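Local coordinates for protein ACDH-11, isoform b (Caenorhabditis elegans, PDB 4Y9J), which belongs to the acyl-CoA dehydrogenase family of flavoproteins and binds flavin-adenine dinucleotide and the ligand UCC within a four-chain assembly, at residues R125-A130 and L372-R377; M146-D150 and T315-N319; A322-Y326 and D438-T442. One frame throughout, in Å; residues are numbered along the deposited sequence.

Contact 1: R125-A130 and L372-R377; sequences RIHQVA and LFEAAR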
loop_
_atom_site.group_PDB
_atom_site.type_symbol
_atom_site.label_atom_id
_atom_site.label_comp_id
_atom_site.label_asym_id
_atom_site.label_seq_id
_atom_site.Cartn_x
_atom_site.Cartn_y
_atom_site.Cartn_z
ATOM N N ARG B 125 -34.657 -12.874 -23.891
ATOM C CA ARG B 125 -33.278 -13.279 -23.796
ATOM C C ARG B 125 -32.445 -12.441 -24.750
ATOM O O ARG B 125 -31.308 -12.110 -24.445
ATOM C CB ARG B 125 -33.068 -14.787 -24.030
ATOM C CG ARG B 125 -33.516 -15.694 -22.883
ATOM C CD ARG B 125 -32.693 -15.471 -21.604
ATOM N NE ARG B 125 -32.813 -16.568 -20.657
ATOM C CZ ARG B 125 -32.224 -16.634 -19.470
ATOM N NH1 ARG B 125 -31.491 -15.611 -18.997
ATOM N NH2 ARG B 125 -32.399 -17.724 -18.742
ATOM N N ILE B 126 -33.051 -12.054 -25.865
ATOM C CA ILE B 126 -32.348 -11.176 -26.797
ATOM C C ILE B 126 -32.126 -9.812 -26.126
ATOM O O ILE B 126 -31.029 -9.277 -26.152
ATOM C CB ILE B 126 -33.080 -11.082 -28.175
ATOM C CG1 ILE B 126 -32.927 -12.430 -28.895
ATOM C CG2 ILE B 126 -32.461 -9.992 -29.026
ATOM C CD1 ILE B 126 -33.872 -12.648 -30.060
ATOM N N HIS B 127 -33.173 -9.279 -25.508
ATOM C CA HIS B 127 -33.093 -8.016 -24.831
ATOM C C HIS B 127 -31.987 -8.125 -23.734
ATOM O O HIS B 127 -31.080 -7.326 -23.699
ATOM C CB HIS B 127 -34.465 -7.694 -24.241
ATOM C CG HIS B 127 -34.555 -6.401 -23.504
ATOM N ND1 HIS B 127 -35.742 -5.939 -22.994
ATOM C CD2 HIS B 127 -33.635 -5.446 -23.245
ATOM C CE1 HIS B 127 -35.552 -4.767 -22.416
ATOM N NE2 HIS B 127 -34.269 -4.459 -22.541
ATOM N N GLN B 128 -32.063 -9.170 -22.936
ATOM C CA GLN B 128 -31.176 -9.388 -21.818
ATOM C C GLN B 128 -29.771 -9.516 -22.239
ATOM O O GLN B 128 -28.861 -8.859 -21.653
ATOM C CB GLN B 128 -31.599 -10.613 -21.013
ATOM C CG GLN B 128 -30.796 -10.794 -19.734
ATOM C CD GLN B 128 -30.753 -12.201 -19.207
ATOM O OE1 GLN B 128 -31.054 -13.174 -19.909
ATOM N NE2 GLN B 128 -30.318 -12.322 -17.959
ATOM N N VAL B 129 -29.514 -10.342 -23.248
ATOM C CA VAL B 129 -28.170 -10.480 -23.763
ATOM C C VAL B 129 -27.561 -9.171 -24.312
ATOM O O VAL B 129 -26.420 -8.861 -24.038
ATOM C CB VAL B 129 -28.056 -11.686 -24.761
ATOM C CG1 VAL B 129 -26.739 -11.677 -25.481
ATOM C CG2 VAL B 129 -28.154 -12.983 -23.984
ATOM N N ALA B 130 -28.353 -8.376 -25.022
ATOM C CA ALA B 130 -27.897 -7.053 -25.518
ATOM C C ALA B 130 -27.553 -6.101 -24.348
ATOM O O ALA B 130 -26.555 -5.370 -24.366
ATOM C CB ALA B 130 -29.027 -6.433 -26.387
ATOM N N LEU B 372 -23.343 -15.084 -30.963
ATOM C CA LEU B 372 -23.880 -14.799 -29.648
ATOM C C LEU B 372 -25.373 -14.603 -29.671
ATOM O O LEU B 372 -26.092 -15.113 -28.790
ATOM C CB LEU B 372 -23.260 -13.538 -29.094
ATOM C CG LEU B 372 -23.894 -12.971 -27.822
ATOM C CD1 LEU B 372 -23.790 -13.943 -26.648
ATOM C CD2 LEU B 372 -23.246 -11.627 -27.484
ATOM N N PHE B 373 -25.851 -13.827 -30.635
ATOM C CA PHE B 373 -27.293 -13.568 -30.730
ATOM C C PHE B 373 -28.086 -14.776 -31.248
ATOM O O PHE B 373 -29.201 -14.967 -30.836
ATOM C CB PHE B 373 -27.572 -12.243 -31.473
ATOM C CG PHE B 373 -27.431 -11.089 -30.561
ATOM C CD1 PHE B 373 -28.450 -10.792 -29.660
ATOM C CD2 PHE B 373 -26.243 -10.387 -30.481
ATOM C CE1 PHE B 373 -28.292 -9.787 -28.699
ATOM C CE2 PHE B 373 -26.071 -9.390 -29.510
ATOM C CZ PHE B 373 -27.103 -9.087 -28.633
ATOM N N GLU B 374 -27.465 -15.634 -32.056
ATOM C CA GLU B 374 -28.066 -16.929 -32.411
ATOM C C GLU B 374 -28.188 -17.806 -31.151
ATOM O O GLU B 374 -29.196 -18.448 -30.936
ATOM C CB GLU B 374 -27.206 -17.649 -33.457
ATOM C CG GLU B 374 -27.601 -19.112 -33.725
ATOM C CD GLU B 374 -28.799 -19.260 -34.623
ATOM O OE1 GLU B 374 -29.466 -18.242 -34.894
ATOM O OE2 GLU B 374 -29.094 -20.404 -35.033
ATOM N N ALA B 375 -27.181 -17.785 -30.277
ATOM C CA ALA B 375 -27.325 -18.486 -28.960
ATOM C C ALA B 375 -28.484 -17.906 -28.075
ATOM O O ALA B 375 -29.235 -18.652 -27.485
ATOM C CB ALA B 375 -25.991 -18.492 -28.232
ATOM N N ALA B 376 -28.600 -16.585 -27.990
ATOM C CA ALA B 376 -29.658 -15.899 -27.248
ATOM C C ALA B 376 -31.034 -16.255 -27.809
ATOM O O ALA B 376 -31.949 -16.542 -27.054
ATOM C CB ALA B 376 -29.471 -14.396 -27.334
ATOM N N ARG B 377 -31.147 -16.202 -29.131
ATOM C CA ARG B 377 -32.377 -16.650 -29.865
ATOM C C ARG B 377 -32.741 -18.061 -29.512
ATOM O O ARG B 377 -33.895 -18.331 -29.135
ATOM C CB ARG B 377 -32.175 -16.545 -31.370
ATOM C CG ARG B 377 -33.387 -16.804 -32.203
ATOM C CD ARG B 377 -33.101 -16.788 -33.704
ATOM N NE ARG B 377 -32.363 -17.975 -34.146
ATOM C CZ ARG B 377 -32.906 -19.104 -34.527
ATOM N NH1 ARG B 377 -34.228 -19.228 -34.538
ATOM N NH2 ARG B 377 -32.153 -20.120 -34.878
#
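Helix 121-135 and helix 352-383 pack here through apolar side chains. The axes of the two short segments approach to 8.9 Å and run at 141°, closer to antiparallel than to parallel. The CA-to-CB bonds of V129 and A376 point toward the opposite helix. V129 CG2 lies 3.9 Å from A376 CB, and V129 CG1 lies 3.9 Å from L372 CD1. The backbones come nearest at I126 and A376; the small side chain of A376 is consistent with the 5.5 Å approach of its CA to that of I126.

F373 brings its ring against the other helix. I126 O and the CA of A130 lie at the ring edge; F373 CE1 is 3.8 Å from I126 O, and F373 CZ is 3.8 Å from A130 CA. I126 flanks the ring, with I126 CG2 4.1 Å from F373 CD1. I126 CG1 lies 4.3 Å from A376 CB.

No hydrogen bond or salt bridge joins the segments. The polar groups bond within their own helix or with other parts of the fold. R125 NH1 donates to Q128 OE1 at 2.6 Å, and R125 also makes salt bridges with D150 and E383. On the other helix, R377 NE pairs with E374 OE1 at 3.0 Å in a salt bridge, and E374 has a second charged partner in R473.

Helix 34-41 adds L38 and L41 against I126, and L34 and L41 against F373. The whole is a buried helix-helix interface between the N-terminal and C-terminal helical domains of the acyl-CoA dehydrogenase fold.

Contact 2: M146-D150 and T315-N319; sequences MAMTD and TRIHN. With UCC (S-{(3S,5R,9R)-1-[(2R,3S,4R,5R)-5-(6-amino-9H-purin-9-yl)-4-hydroxy-3-(phosphonooxy)tetrahydrofuran-2-yl]-3,5,9-trihydroxy-8,8-dimethyl-3,5-dioxido-10,14-dioxo-2,4,6-trioxa-11,15-diaza-3lambda~5~,5lambda~5~-diphosphaheptadecan-17-yl} undecanethioate), chain F.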
loop_
_atom_site.group_PDB
_atom_site.type_symbol
_atom_site.label_atom_id
_atom_site.label_comp_id
_atom_site.label_asym_id
_atom_site.label_seq_id
_atom_site.Cartn_x
_atom_site.Cartn_y
_atom_site.Cartn_z
ATOM N N MET B 146 -23.492 -11.363 -11.908
ATOM C CA MET B 146 -24.730 -11.399 -12.708
ATOM C C MET B 146 -24.835 -12.750 -13.464
ATOM O O MET B 146 -25.933 -13.325 -13.546
ATOM C CB MET B 146 -24.831 -10.222 -13.676
ATOM C CG MET B 146 -24.989 -8.874 -13.019
ATOM S SD MET B 146 -26.512 -8.842 -12.023
ATOM C CE MET B 146 -25.993 -8.676 -10.369
ATOM N N ALA B 147 -23.728 -13.249 -13.979
ATOM C CA ALA B 147 -23.727 -14.549 -14.671
ATOM C C ALA B 147 -24.203 -15.675 -13.766
ATOM O O ALA B 147 -25.043 -16.473 -14.155
ATOM C CB ALA B 147 -22.390 -14.895 -15.235
ATOM N N MET B 148 -23.598 -15.735 -12.592
ATOM C CA MET B 148 -23.870 -16.758 -11.640
ATOM C C MET B 148 -25.285 -16.649 -11.083
ATOM O O MET B 148 -25.863 -17.681 -10.763
ATOM C CB MET B 148 -22.869 -16.760 -10.529
ATOM C CG MET B 148 -21.512 -17.179 -10.989
ATOM S SD MET B 148 -20.279 -17.337 -9.676
ATOM C CE MET B 148 -20.239 -15.731 -9.014
ATOM N N THR B 149 -25.803 -15.417 -10.994
ATOM C CA THR B 149 -27.142 -15.169 -10.486
ATOM C C THR B 149 -28.157 -15.720 -11.507
ATOM O O THR B 149 -29.104 -16.420 -11.135
ATOM C CB THR B 149 -27.332 -13.675 -10.181
ATOM O OG1 THR B 149 -26.386 -13.288 -9.128
ATOM C CG2 THR B 149 -28.751 -13.319 -9.867
ATOM N N ASP B 150 -27.934 -15.432 -12.778
ATOM C CA ASP B 150 -28.809 -15.911 -13.876
ATOM C C ASP B 150 -28.769 -17.430 -13.926
ATOM O O ASP B 150 -29.778 -18.089 -13.976
ATOM C CB ASP B 150 -28.316 -15.255 -15.169
ATOM C CG ASP B 150 -29.253 -15.409 -16.373
ATOM O OD1 ASP B 150 -30.244 -16.144 -16.261
ATOM O OD2 ASP B 150 -28.949 -14.811 -17.476
ATOM N N THR B 315 -23.745 -19.461 -17.623
ATOM C CA THR B 315 -22.620 -18.675 -17.340
ATOM C C THR B 315 -21.681 -18.635 -18.558
ATOM O O THR B 315 -21.029 -17.611 -18.791
ATOM C CB THR B 315 -21.771 -19.101 -16.075
ATOM O OG1 THR B 315 -21.281 -20.448 -16.227
ATOM C CG2 THR B 315 -22.585 -18.972 -14.759
ATOM N N ARG B 316 -21.617 -19.723 -19.291
ATOM C CA ARG B 316 -20.799 -19.790 -20.531
ATOM C C ARG B 316 -21.315 -18.785 -21.601
ATOM O O ARG B 316 -20.541 -18.086 -22.216
ATOM C CB ARG B 316 -20.723 -21.262 -21.033
ATOM C CG ARG B 316 -19.833 -22.048 -20.059
ATOM C CD ARG B 316 -19.670 -23.551 -20.307
ATOM N NE ARG B 316 -18.867 -24.148 -19.267
ATOM C CZ ARG B 316 -18.771 -25.443 -19.081
ATOM N NH1 ARG B 316 -19.483 -26.247 -19.791
ATOM N NH2 ARG B 316 -18.028 -25.960 -18.146
ATOM N N ILE B 317 -22.629 -18.583 -21.727
ATOM C CA ILE B 317 -23.161 -17.499 -22.613
ATOM C C ILE B 317 -22.766 -16.051 -22.097
ATOM O O ILE B 317 -22.385 -15.149 -22.867
ATOM C CB ILE B 317 -24.663 -17.594 -22.752
ATOM C CG1 ILE B 317 -25.025 -18.926 -23.478
ATOM C CG2 ILE B 317 -25.251 -16.372 -23.454
ATOM C CD1 ILE B 317 -26.463 -19.065 -23.831
ATOM N N HIS B 318 -22.960 -15.826 -20.810
ATOM C CA HIS B 318 -22.508 -14.580 -20.178
ATOM C C HIS B 318 -21.009 -14.390 -20.412
ATOM O O HIS B 318 -20.543 -13.271 -20.603
ATOM C CB HIS B 318 -22.751 -14.595 -18.675
ATOM C CG HIS B 318 -24.115 -14.168 -18.238
ATOM N ND1 HIS B 318 -25.253 -14.934 -18.392
ATOM C CD2 HIS B 318 -24.512 -13.068 -17.574
ATOM C CE1 HIS B 318 -26.282 -14.319 -17.850
ATOM N NE2 HIS B 318 -25.855 -13.182 -17.365
ATOM N N ASN B 319 -20.238 -15.462 -20.329
ATOM C CA ASN B 319 -18.784 -15.318 -20.507
ATOM C C ASN B 319 -18.492 -14.890 -21.954
ATOM O O ASN B 319 -17.620 -14.081 -22.182
ATOM C CB ASN B 319 -18.067 -16.618 -20.173
ATOM C CG ASN B 319 -16.583 -16.464 -20.149
ATOM O OD1 ASN B 319 -15.998 -15.983 -19.180
ATOM N ND2 ASN B 319 -15.948 -16.852 -21.249
HETATM O OA1 UCC F . -15.228 -20.743 -13.168
HETATM C CA1 UCC F . -16.278 -20.560 -12.440
HETATM C CA2 UCC F . -16.917 -19.239 -11.995
HETATM C CA3 UCC F . -16.553 -17.966 -12.693
HETATM C CA4 UCC F . -17.802 -17.052 -12.930
HETATM C CA5 UCC F . -18.104 -16.982 -14.433
HETATM C CA6 UCC F . -18.449 -15.596 -14.856
HETATM C CA7 UCC F . -18.750 -15.520 -16.344
HETATM C CA8 UCC F . -19.217 -14.120 -16.365
HETATM C CA9 UCC F . -18.752 -13.206 -17.365
HETATM C C10 UCC F . -17.941 -12.108 -16.842
HETATM C C11 UCC F . -16.607 -12.364 -17.529
HETATM S S UCC F . -17.200 -21.770 -11.744
HETATM C CP1 UCC F . -16.456 -23.392 -12.165
HETATM C CP2 UCC F . -16.418 -23.717 -13.627
HETATM N NP1 UCC F . -16.081 -25.133 -13.882
HETATM C CP3 UCC F . -16.305 -25.604 -15.110
HETATM O OP1 UCC F . -16.654 -24.912 -16.067
HETATM C CP4 UCC F . -16.179 -27.102 -15.297
HETATM C CP5 UCC F . -15.246 -27.387 -16.483
HETATM N NP2 UCC F . -15.367 -28.827 -16.668
HETATM C CP6 UCC F . -16.339 -29.420 -17.360
HETATM O OP2 UCC F . -17.177 -28.807 -18.008
HETATM C CP8 UCC F . -16.260 -30.933 -17.389
HETATM O OP3 UCC F . -16.491 -31.386 -18.758
HETATM C CPB UCC F . -17.325 -31.679 -16.621
HETATM C CP7 UCC F . -18.785 -31.210 -16.716
HETATM C CP9 UCC F . -17.135 -31.034 -15.179
HETATM C CPA UCC F . -16.910 -33.096 -16.168
HETATM O O7 UCC F . -17.980 -33.689 -15.389
HETATM P P2 UCC F . -18.068 -35.299 -15.230
HETATM O O21 UCC F . -19.229 -35.669 -14.321
HETATM O O22 UCC F . -16.627 -35.789 -15.033
HETATM O O6 UCC F . -18.397 -35.695 -16.774
HETATM P P1 UCC F . -19.689 -36.412 -17.368
HETATM O O11 UCC F . -19.919 -37.798 -16.784
HETATM O O12 UCC F . -19.491 -36.260 -18.846
HETATM O "O5'" UCC F . -20.869 -35.353 -16.845
HETATM C "C5'" UCC F . -21.915 -35.815 -15.956
HETATM C "C4'" UCC F . -23.316 -35.485 -16.507
HETATM C "C3'" UCC F . -23.557 -36.157 -17.855
HETATM O "O3'" UCC F . -24.940 -36.407 -17.888
HETATM P P3 UCC F . -25.533 -37.871 -17.926
HETATM O O33 UCC F . -27.020 -37.611 -17.839
HETATM O O32 UCC F . -25.079 -38.497 -16.628
HETATM O O31 UCC F . -24.981 -38.468 -19.245
HETATM C "C2'" UCC F . -23.217 -35.116 -18.913
HETATM O "O2'" UCC F . -23.997 -35.180 -20.105
HETATM O "O4'" UCC F . -23.426 -34.065 -16.740
HETATM C "C1'" UCC F . -23.647 -33.867 -18.131
HETATM N N9 UCC F . -23.040 -32.601 -18.568
HETATM C C4 UCC F . -23.739 -31.673 -19.213
HETATM N N3 UCC F . -25.034 -31.516 -19.575
HETATM C C8 UCC F . -21.740 -32.244 -18.453
HETATM N N7 UCC F . -21.581 -31.022 -18.996
HETATM C C5 UCC F . -22.776 -30.606 -19.475
HETATM C C6 UCC F . -23.313 -29.379 -20.122
HETATM N N6 UCC F . -22.469 -28.350 -20.391
HETATM N N1 UCC F . -24.634 -29.371 -20.491
HETATM C C2 UCC F . -25.450 -30.411 -20.220
#
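This contact forms part of the UCC pocket, where helix 143-158 meets helix 304-338. The short segments run nearly antiparallel, at 151°, with their axes 8.8 Å apart. The CA atoms of A147 and T315 are 5.0 Å apart. A147 lies against the H318 ring: its CA sits 3.6 Å from the ring centroid, over the face, in a CH-pi contact. T315 CG2 packs 3.6 Å from A147 O. The CA-to-CB bond of D150 points toward the opposite helix, and its carboxylate is held by Y115, R125 and Q128. H318 ND1 bonds back to I314 O in its own helix.

UCC runs along the same helices. A147 CB is 3.5 Å from UCC CA8, and N319 CA is 3.8 Å from UCC CA9. R316 NH2 donates to UCC OP1 at 2.7 Å and to UCC OP2 at 3.0 Å. A147 and N319 of the two packed helices thus line the acyl chain, while an arginine holds the pantetheine part, in the helical ligand site of an acyl-CoA dehydrogenase fold.

Contact 3: A322-Y326 and D438-T442; sequences ASLGY and DAQVT. With UCC (S-{(3S,5R,9R)-1-[(2R,3S,4R,5R)-5-(6-amino-9H-purin-9-yl)-4-hydroxy-3-(phosphonooxy)tetrahydrofuran-2-yl]-3,5,9-trihydroxy-8,8-dimethyl-3,5-dioxido-10,14-dioxo-2,4,6-trioxa-11,15-diaza-3lambda~5~,5lambda~5~-diphosphaheptadecan-17-yl} undecanethioate), chain F.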
loop_
_atom_site.group_PDB
_atom_site.type_symbol
_atom_site.label_atom_id
_atom_site.label_comp_id
_atom_site.label_asym_id
_atom_site.label_seq_id
_atom_site.Cartn_x
_atom_site.Cartn_y
_atom_site.Cartn_z
ATOM N N ALA B 322 -18.999 -11.237 -22.278
ATOM C CA ALA B 322 -17.869 -10.520 -21.715
ATOM C C ALA B 322 -16.705 -10.479 -22.712
ATOM O O ALA B 322 -16.161 -9.418 -22.942
ATOM C CB ALA B 322 -17.412 -11.189 -20.460
ATOM N N SER B 323 -16.384 -11.612 -23.338
ATOM C CA SER B 323 -15.340 -11.647 -24.340
ATOM C C SER B 323 -15.626 -10.628 -25.439
ATOM O O SER B 323 -14.764 -9.853 -25.848
ATOM C CB SER B 323 -15.232 -13.059 -24.938
ATOM O OG SER B 323 -14.732 -13.977 -24.010
ATOM N N LEU B 324 -16.834 -10.643 -25.941
ATOM C CA LEU B 324 -17.246 -9.803 -27.031
ATOM C C LEU B 324 -17.337 -8.350 -26.590
ATOM O O LEU B 324 -17.051 -7.451 -27.389
ATOM C CB LEU B 324 -18.577 -10.285 -27.617
ATOM C CG LEU B 324 -18.395 -11.584 -28.432
ATOM C CD1 LEU B 324 -19.680 -12.308 -28.643
ATOM C CD2 LEU B 324 -17.713 -11.301 -29.749
ATOM N N GLY B 325 -17.746 -8.143 -25.348
ATOM C CA GLY B 325 -17.765 -6.813 -24.758
ATOM C C GLY B 325 -16.371 -6.131 -24.744
ATOM O O GLY B 325 -16.246 -4.953 -25.174
ATOM N N TYR B 326 -15.360 -6.893 -24.389
ATOM C CA TYR B 326 -13.968 -6.389 -24.382
ATOM C C TYR B 326 -13.446 -6.126 -25.799
ATOM O O TYR B 326 -12.776 -5.108 -26.041
ATOM C CB TYR B 326 -13.041 -7.340 -23.647
ATOM C CG TYR B 326 -13.360 -7.441 -22.168
ATOM C CD1 TYR B 326 -13.425 -6.323 -21.390
ATOM C CD2 TYR B 326 -13.596 -8.665 -21.551
ATOM C CE1 TYR B 326 -13.721 -6.400 -20.040
ATOM C CE2 TYR B 326 -13.867 -8.749 -20.195
ATOM C CZ TYR B 326 -13.938 -7.604 -19.453
ATOM O OH TYR B 326 -14.291 -7.583 -18.119
ATOM N N ASP B 438 -8.522 -8.269 -17.799
ATOM C CA ASP B 438 -9.860 -8.807 -17.622
ATOM C C ASP B 438 -10.308 -9.787 -18.741
ATOM O O ASP B 438 -10.820 -10.867 -18.455
ATOM C CB ASP B 438 -10.887 -7.693 -17.367
ATOM C CG ASP B 438 -10.657 -6.931 -15.976
ATOM O OD1 ASP B 438 -9.689 -7.231 -15.183
ATOM O OD2 ASP B 438 -11.495 -6.002 -15.634
ATOM N N ALA B 439 -10.046 -9.429 -19.996
ATOM C CA ALA B 439 -10.364 -10.295 -21.129
ATOM C C ALA B 439 -9.645 -11.652 -21.004
ATOM O O ALA B 439 -10.171 -12.664 -21.440
ATOM C CB ALA B 439 -9.957 -9.619 -22.447
ATOM N N GLN B 440 -8.459 -11.675 -20.384
ATOM C CA GLN B 440 -7.706 -12.895 -20.163
ATOM C C GLN B 440 -8.389 -13.895 -19.214
ATOM O O GLN B 440 -8.060 -15.074 -19.229
ATOM C CB GLN B 440 -6.254 -12.558 -19.763
ATOM C CG GLN B 440 -5.360 -13.709 -19.387
ATOM C CD GLN B 440 -5.088 -14.636 -20.585
ATOM O OE1 GLN B 440 -5.813 -15.665 -20.777
ATOM N NE2 GLN B 440 -4.187 -14.265 -21.401
ATOM N N VAL B 441 -9.322 -13.447 -18.364
ATOM C CA VAL B 441 -10.072 -14.430 -17.588
ATOM C C VAL B 441 -10.987 -15.356 -18.480
ATOM O O VAL B 441 -11.261 -16.510 -18.144
ATOM C CB VAL B 441 -10.915 -13.781 -16.479
ATOM C CG1 VAL B 441 -12.246 -13.275 -16.971
ATOM C CG2 VAL B 441 -11.070 -14.802 -15.346
ATOM N N THR B 442 -11.429 -14.776 -19.578
ATOM C CA THR B 442 -12.551 -15.353 -20.353
ATOM C C THR B 442 -12.237 -16.721 -21.029
ATOM O O THR B 442 -13.133 -17.527 -21.091
ATOM C CB THR B 442 -13.237 -14.368 -21.306
ATOM O OG1 THR B 442 -12.402 -13.971 -22.408
ATOM C CG2 THR B 442 -13.719 -13.145 -20.609
HETATM O OA1 UCC F . -15.228 -20.743 -13.168
HETATM C CA1 UCC F . -16.278 -20.560 -12.440
HETATM C CA2 UCC F . -16.917 -19.239 -11.995
HETATM C CA3 UCC F . -16.553 -17.966 -12.693
HETATM C CA4 UCC F . -17.802 -17.052 -12.930
HETATM C CA5 UCC F . -18.104 -16.982 -14.433
HETATM C CA6 UCC F . -18.449 -15.596 -14.856
HETATM C CA7 UCC F . -18.750 -15.520 -16.344
HETATM C CA8 UCC F . -19.217 -14.120 -16.365
HETATM C CA9 UCC F . -18.752 -13.206 -17.365
HETATM C C10 UCC F . -17.941 -12.108 -16.842
HETATM C C11 UCC F . -16.607 -12.364 -17.529
HETATM S S UCC F . -17.200 -21.770 -11.744
HETATM C CP1 UCC F . -16.456 -23.392 -12.165
HETATM C CP2 UCC F . -16.418 -23.717 -13.627
HETATM N NP1 UCC F . -16.081 -25.133 -13.882
HETATM C CP3 UCC F . -16.305 -25.604 -15.110
HETATM O OP1 UCC F . -16.654 -24.912 -16.067
HETATM C CP4 UCC F . -16.179 -27.102 -15.297
HETATM C CP5 UCC F . -15.246 -27.387 -16.483
HETATM N NP2 UCC F . -15.367 -28.827 -16.668
HETATM C CP6 UCC F . -16.339 -29.420 -17.360
HETATM O OP2 UCC F . -17.177 -28.807 -18.008
HETATM C CP8 UCC F . -16.260 -30.933 -17.389
HETATM O OP3 UCC F . -16.491 -31.386 -18.758
HETATM C CPB UCC F . -17.325 -31.679 -16.621
HETATM C CP7 UCC F . -18.785 -31.210 -16.716
HETATM C CP9 UCC F . -17.135 -31.034 -15.179
HETATM C CPA UCC F . -16.910 -33.096 -16.168
HETATM O O7 UCC F . -17.980 -33.689 -15.389
HETATM P P2 UCC F . -18.068 -35.299 -15.230
HETATM O O21 UCC F . -19.229 -35.669 -14.321
HETATM O O22 UCC F . -16.627 -35.789 -15.033
HETATM O O6 UCC F . -18.397 -35.695 -16.774
HETATM P P1 UCC F . -19.689 -36.412 -17.368
HETATM O O11 UCC F . -19.919 -37.798 -16.784
HETATM O O12 UCC F . -19.491 -36.260 -18.846
HETATM O "O5'" UCC F . -20.869 -35.353 -16.845
HETATM C "C5'" UCC F . -21.915 -35.815 -15.956
HETATM C "C4'" UCC F . -23.316 -35.485 -16.507
HETATM C "C3'" UCC F . -23.557 -36.157 -17.855
HETATM O "O3'" UCC F . -24.940 -36.407 -17.888
HETATM P P3 UCC F . -25.533 -37.871 -17.926
HETATM O O33 UCC F . -27.020 -37.611 -17.839
HETATM O O32 UCC F . -25.079 -38.497 -16.628
HETATM O O31 UCC F . -24.981 -38.468 -19.245
HETATM C "C2'" UCC F . -23.217 -35.116 -18.913
HETATM O "O2'" UCC F . -23.997 -35.180 -20.105
HETATM O "O4'" UCC F . -23.426 -34.065 -16.740
HETATM C "C1'" UCC F . -23.647 -33.867 -18.131
HETATM N N9 UCC F . -23.040 -32.601 -18.568
HETATM C C4 UCC F . -23.739 -31.673 -19.213
HETATM N N3 UCC F . -25.034 -31.516 -19.575
HETATM C C8 UCC F . -21.740 -32.244 -18.453
HETATM N N7 UCC F . -21.581 -31.022 -18.996
HETATM C C5 UCC F . -22.776 -30.606 -19.475
HETATM C C6 UCC F . -23.313 -29.379 -20.122
HETATM N N6 UCC F . -22.469 -28.350 -20.391
HETATM N N1 UCC F . -24.634 -29.371 -20.491
HETATM C C2 UCC F . -25.450 -30.411 -20.220
HETATM O O HOH W 1 -13.576 -5.267 -16.980
#
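A water links the two segments at one end of this contact. Water 1 lies 2.7 Å from Y326 OH and donates to D438 OD2 at 2.6 Å. The tyrosine and the aspartate are therefore joined through solvent, although the site is buried. D438 has further partners: OD1 accepts from T280 N, and OD2 from Q282 NE2.

The Y326 ring packs on the backbone of A439. A439 N sits over one ring face. Y326 CD2 is 3.6 Å from A439 CA and 3.9 Å from A439 CB. Y326 OH also touches D438 CB at 3.5 Å. The methyl of T442, CG2, lies at the ring edge, 4.4 Å from Y326 CE2.

Two hydroxyls meet at the other end. S323 OG and T442 OG1 are hydrogen-bonded at 2.8 Å. T442 OG1 in turn donates to A439 O at 2.8 Å. A439 O also accepts T442 N at 3.1 Å, which closes a type I beta turn from A439 to T442. The turn brings T442 round to face helix 304-338, and T442 O accepts from N319 and K403.

The ligands lie close by. A322 CB is 3.3 Å from UCC C11, at the tail of the acyl chain, and 4.2 Å from T442 CG2. V441 touches FAD and packs on Y426 of a second subunit, while Q440 NE2 bonds to S415 of that subunit. This is a helix-to-turn contact in the C-terminal helical domain, placed between the end of the acyl pocket and the flavin site at a subunit interface, in the acyl-CoA dehydrogenase fold.

In the fold
All three contacts are buried; none is a surface contact. Contacts 1 and 2 join the N-terminal and C-terminal family regions, whereas contact 3 stays within the C-terminal one. Contacts 2 and 3 use the same helix, 304-338, and both touch UCC. Contact 1 is set back from the ligand, with the side chain of L372 about 11 Å from it, and is apolar across its interface. Contact 2 adds a CH-pi contact and ligand bonds; contact 3 adds a hydroxyl pair and a water. D150 ties contact 2 to R125 and Q128 of contact 1. N319 bonds to T442 O between contacts 2 and 3, and L372 packs on L324 between contacts 1 and 3.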